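PDB 5LPI: centrosomal protein of 104 kDa from Homo sapiens, which is required for ciliogenesis and for structural integrity at the ciliary tip, and interacts with tubulin and the kinase Nek1. Local coordinates for the zinc ion site. Sequence-based numbering; all coordinates share one arbitrary frame.

The zinc ion site. Residues 42, 44-45, 47, 57-58, 62-64. With ZN (zinc ion), chain B.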
# COMPACT_ATOMS: atom_id res chain seq x y z
N CYS A 42 -0.08 9.14 -3.03
CA CYS A 42 -1.08 8.99 -4.08
C CYS A 42 -0.86 10.04 -5.17
O CYS A 42 -0.88 11.24 -4.88
CB CYS A 42 -2.49 9.12 -3.51
SG CYS A 42 -3.73 8.95 -4.79
N HIS A 44 -2.83 10.95 -7.39
CA HIS A 44 -4.06 11.63 -7.77
C HIS A 44 -4.44 12.73 -6.78
O HIS A 44 -4.88 13.80 -7.21
CB HIS A 44 -5.16 10.58 -7.92
CG HIS A 44 -4.75 9.45 -8.81
ND1 HIS A 44 -4.64 9.59 -10.17
CD2 HIS A 44 -4.32 8.20 -8.52
CE1 HIS A 44 -4.22 8.44 -10.70
NE2 HIS A 44 -4.00 7.59 -9.71
N CYS A 45 -4.22 12.51 -5.48
CA CYS A 45 -4.59 13.47 -4.45
C CYS A 45 -3.41 14.02 -3.67
O CYS A 45 -3.59 14.96 -2.88
CB CYS A 45 -5.59 12.83 -3.47
SG CYS A 45 -4.84 11.65 -2.35
N GLN A 47 -1.79 12.74 -1.23
CA GLN A 47 -1.71 12.29 0.16
C GLN A 47 -0.82 11.05 0.25
O GLN A 47 -0.71 10.29 -0.70
CB GLN A 47 -3.09 11.94 0.69
CG GLN A 47 -4.05 13.10 0.71
CD GLN A 47 -3.85 13.97 1.92
OE1 GLN A 47 -3.35 15.08 1.81
NE2 GLN A 47 -4.24 13.46 3.09
N HIS A 57 -8.06 2.99 -0.65
CA HIS A 57 -7.96 4.45 -0.69
C HIS A 57 -8.54 5.01 -1.98
O HIS A 57 -9.40 5.90 -1.96
CB HIS A 57 -6.49 4.90 -0.56
CG HIS A 57 -6.26 6.34 -0.95
ND1 HIS A 57 -6.48 7.39 -0.08
CD2 HIS A 57 -5.87 6.89 -2.12
CE1 HIS A 57 -6.22 8.53 -0.70
NE2 HIS A 57 -5.85 8.26 -1.94
N LEU A 58 -8.07 4.49 -3.12
CA LEU A 58 -8.50 5.02 -4.41
C LEU A 58 -10.00 4.89 -4.60
O LEU A 58 -10.63 5.75 -5.21
CB LEU A 58 -7.75 4.30 -5.54
CG LEU A 58 -6.24 4.56 -5.61
CD1 LEU A 58 -5.60 3.55 -6.58
CD2 LEU A 58 -5.93 6.02 -6.04
N CYS A 62 -9.93 8.63 -1.52
CA CYS A 62 -9.22 9.63 -2.29
C CYS A 62 -10.13 10.78 -2.71
O CYS A 62 -11.30 10.57 -3.03
CB CYS A 62 -8.63 8.96 -3.54
SG CYS A 62 -7.54 9.95 -4.56
N ASP A 63 -9.58 12.01 -2.70
CA ASP A 63 -10.26 13.14 -3.32
C ASP A 63 -10.74 12.81 -4.73
O ASP A 63 -11.76 13.35 -5.17
CB ASP A 63 -9.33 14.35 -3.43
CG ASP A 63 -9.01 14.97 -2.08
OD1 ASP A 63 -9.78 14.78 -1.12
OD2 ASP A 63 -7.96 15.65 -1.99
N LYS A 64 -10.02 11.94 -5.45
CA LYS A 64 -10.37 11.62 -6.83
C LYS A 64 -11.14 10.30 -6.97
O LYS A 64 -11.25 9.78 -8.09
CB LYS A 64 -9.10 11.58 -7.69
CG LYS A 64 -8.18 12.84 -7.56
CD LYS A 64 -8.94 14.14 -7.87
CE LYS A 64 -8.04 15.36 -7.65
NZ LYS A 64 -8.77 16.64 -7.91
ZN ZN B . -5.52 9.63 -3.45
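Cys42 and Cys62 both hold SG anti to the backbone N, beside the carbonyl carbon, whereas Cys45 turns its sulfur into the crowded position between backbone N and carbonyl carbon (chi1 74°), so that three sulfurs converge on one zinc ion. His57, on helix 54-60, extends its ring with CG anti to the backbone N and presents the far nitrogen: NE2 lies 2.1 Å from ZN, with CD2 and CE1 placed evenly on either side, so the metal sits squarely off the ring's tip. The cysteine sulfurs complete a near-tetrahedral shell, Cys42 SG and Cys62 SG each at 2.3 Å from ZN and Cys45 SG at 2.4 Å. The widest angle, 116°, opens between Cys62 SG and Cys42 SG. Cys45 SG lies in the plane of the imidazole at its edge, while the backbone N of Cys62 stands above one face, toward the rim. Backbone amides support the sulfurs from the second shell: Gln47 N donates to Cys45 SG at 3.4 Å and Lys64 N to Cys62 SG at 3.3 Å, both nearly straight. Such N-H groups probably ease the negative charge expected on zinc-bound thiolates. The CxxC motif Cys42-Cys45 is thus tied to the helix and the loop after it, a Cys-Cys-His-Cys zinc finger that holds together one module of the Cep104 zinc finger array.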